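Local structure of albumin-1 (Psophocarpus tetragonolobus, 1WBA) at residues A[53-58]-A[80-85]. The protein serves as a seed storage albumin of the Kunitz-type (I3) inhibitor family and may also inhibit endopeptidases. Residues are numbered along the deposited sequence; the frame is centred on the assembly and turned at random.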
loop_
_atom_site.group_PDB
_atom_site.type_symbol
_atom_site.label_atom_id
_atom_site.label_comp_id
_atom_site.label_asym_id
_atom_site.label_seq_id
_atom_site.Cartn_x
_atom_site.Cartn_y
_atom_site.Cartn_z
ATOM N N ILE A 53 -13.717 6.960 -0.370
ATOM C CA ILE A 53 -13.115 6.585 -1.651
ATOM C C ILE A 53 -12.320 5.303 -1.392
ATOM O O ILE A 53 -11.746 5.138 -0.324
ATOM C CB ILE A 53 -12.106 7.649 -2.181
ATOM C CG1 ILE A 53 -12.816 8.933 -2.605
ATOM C CG2 ILE A 53 -11.326 7.092 -3.357
ATOM C CD1 ILE A 53 -13.724 8.757 -3.763
ATOM N N MET A 54 -12.322 4.382 -2.347
ATOM C CA MET A 54 -11.553 3.153 -2.206
ATOM C C MET A 54 -11.042 2.736 -3.562
ATOM O O MET A 54 -11.720 2.018 -4.307
ATOM C CB MET A 54 -12.344 2.023 -1.521
ATOM C CG MET A 54 -13.823 1.947 -1.805
ATOM S SD MET A 54 -14.598 0.662 -0.780
ATOM C CE MET A 54 -14.828 1.507 0.790
ATOM N N TYR A 55 -9.853 3.228 -3.901
ATOM C CA TYR A 55 -9.244 2.927 -5.193
ATOM C C TYR A 55 -8.708 1.486 -5.286
ATOM O O TYR A 55 -8.125 0.952 -4.321
ATOM C CB TYR A 55 -8.105 3.907 -5.492
ATOM C CG TYR A 55 -8.517 5.360 -5.707
ATOM C CD1 TYR A 55 -9.661 5.688 -6.446
ATOM C CD2 TYR A 55 -7.734 6.409 -5.210
ATOM C CE1 TYR A 55 -10.002 7.026 -6.693
ATOM C CE2 TYR A 55 -8.067 7.747 -5.450
ATOM C CZ TYR A 55 -9.202 8.047 -6.187
ATOM O OH TYR A 55 -9.534 9.359 -6.423
ATOM N N ALA A 56 -8.883 0.878 -6.458
ATOM C CA ALA A 56 -8.407 -0.477 -6.699
ATOM C C ALA A 56 -6.941 -0.384 -7.097
ATOM O O ALA A 56 -6.514 0.604 -7.701
ATOM C CB ALA A 56 -9.202 -1.121 -7.816
ATOM N N THR A 57 -6.181 -1.424 -6.775
ATOM C CA THR A 57 -4.765 -1.489 -7.086
ATOM C C THR A 57 -4.382 -2.845 -7.691
ATOM O O THR A 57 -4.993 -3.876 -7.374
ATOM C CB THR A 57 -3.903 -1.349 -5.797
ATOM O OG1 THR A 57 -4.433 -2.208 -4.776
ATOM C CG2 THR A 57 -3.903 0.076 -5.275
ATOM N N SER A 58 -3.421 -2.837 -8.607
ATOM C CA SER A 58 -2.894 -4.092 -9.148
ATOM C C SER A 58 -1.749 -4.428 -8.204
ATOM O O SER A 58 -1.015 -3.521 -7.749
ATOM C CB SER A 58 -2.322 -3.906 -10.546
ATOM O OG SER A 58 -3.324 -3.412 -11.402
ATOM N N ILE A 80 3.076 -2.175 -6.304
ATOM C CA ILE A 80 1.649 -1.889 -6.194
ATOM C C ILE A 80 1.349 -0.634 -6.980
ATOM O O ILE A 80 2.079 0.339 -6.882
ATOM C CB ILE A 80 1.224 -1.708 -4.710
ATOM C CG1 ILE A 80 1.478 -3.010 -3.935
ATOM C CG2 ILE A 80 -0.253 -1.348 -4.616
ATOM C CD1 ILE A 80 1.172 -2.952 -2.450
ATOM N N ASN A 81 0.311 -0.668 -7.801
ATOM C CA ASN A 81 -0.046 0.514 -8.571
ATOM C C ASN A 81 -1.551 0.683 -8.675
ATOM O O ASN A 81 -2.294 -0.296 -8.608
ATOM C CB ASN A 81 0.606 0.485 -9.959
ATOM C CG ASN A 81 -0.007 -0.562 -10.893
ATOM O OD1 ASN A 81 -1.044 -0.324 -11.506
ATOM N ND2 ASN A 81 0.652 -1.704 -11.032
ATOM N N PHE A 82 -2.019 1.925 -8.774
ATOM C CA PHE A 82 -3.458 2.162 -8.900
ATOM C C PHE A 82 -3.937 1.630 -10.251
ATOM O O PHE A 82 -3.290 1.826 -11.275
ATOM C CB PHE A 82 -3.785 3.641 -8.705
ATOM C CG PHE A 82 -3.636 4.092 -7.290
ATOM C CD1 PHE A 82 -4.573 3.723 -6.339
ATOM C CD2 PHE A 82 -2.529 4.847 -6.895
ATOM C CE1 PHE A 82 -4.424 4.088 -4.998
ATOM C CE2 PHE A 82 -2.364 5.220 -5.557
ATOM C CZ PHE A 82 -3.312 4.840 -4.604
ATOM N N ALA A 83 -5.078 0.966 -10.240
ATOM C CA ALA A 83 -5.594 0.332 -11.438
ATOM C C ALA A 83 -6.627 1.119 -12.198
ATOM O O ALA A 83 -6.880 0.856 -13.369
ATOM C CB ALA A 83 -6.150 -1.041 -11.074
ATOM N N THR A 84 -7.226 2.094 -11.549
ATOM C CA THR A 84 -8.254 2.862 -12.207
ATOM C C THR A 84 -8.001 4.366 -12.241
ATOM O O THR A 84 -7.046 4.888 -11.644
ATOM C CB THR A 84 -9.591 2.643 -11.501
ATOM O OG1 THR A 84 -9.550 3.264 -10.214
ATOM C CG2 THR A 84 -9.849 1.153 -11.314
ATOM N N ASP A 85 -8.849 5.056 -12.992
ATOM C CA ASP A 85 -8.782 6.500 -13.063
ATOM C C ASP A 85 -9.199 6.922 -11.661
ATOM O O ASP A 85 -9.959 6.207 -10.998
ATOM C CB ASP A 85 -9.787 7.031 -14.087
ATOM C CG ASP A 85 -9.444 6.623 -15.512
ATOM O OD1 ASP A 85 -8.269 6.724 -15.926
ATOM O OD2 ASP A 85 -10.371 6.211 -16.230
HETATM O O HOH W 1 -7.248 2.956 -8.860
HETATM O O HOH W 2 -10.806 1.910 -8.204
#
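F82 packs against Y55 and T57 on the buried side of the contact, where strands 56-61 and 78-82 pair and Y55 sits in the loop just before the first of them. Its CD1 lies 3.6 Å from Y55 CB and also meets T57 CG2. The edge of the Y55 ring is turned toward the F82 face in an offset edge-to-face pair, with planes at 82°; I30, V32 and W92 add to the apolar surroundings of F82. T57 CB rests against I80 CG2 at 3.8 Å, while T57 OG1 hydrogen-bonds to Y19 O of strand 17-23. Two backbone bonds join S58 and N81: S58 N to N81 O (2.8 Å) and N81 N to S58 O (3.1 Å). Past this pair, A83 N still reaches A56 O at 2.9 Å, standing above the carbonyl plane.

The other side is looser and partly exposed. The N81 side chain, with CG between the backbone N and carbonyl carbon (chi1 71°), lies beside S58 CB, and A83 CB comes 3.7 Å from S58 OG. An alanine at N81 would probably leave S58 CB without the cover of the amide and open a gap beside it. Where the strands part, water takes over: one molecule links A56 O to T84 N, and another joins A56 N to T84 OG1. Strands 56-61 and 78-82 are antiparallel neighbours in the beta-trefoil fold of the Kunitz-type legume family.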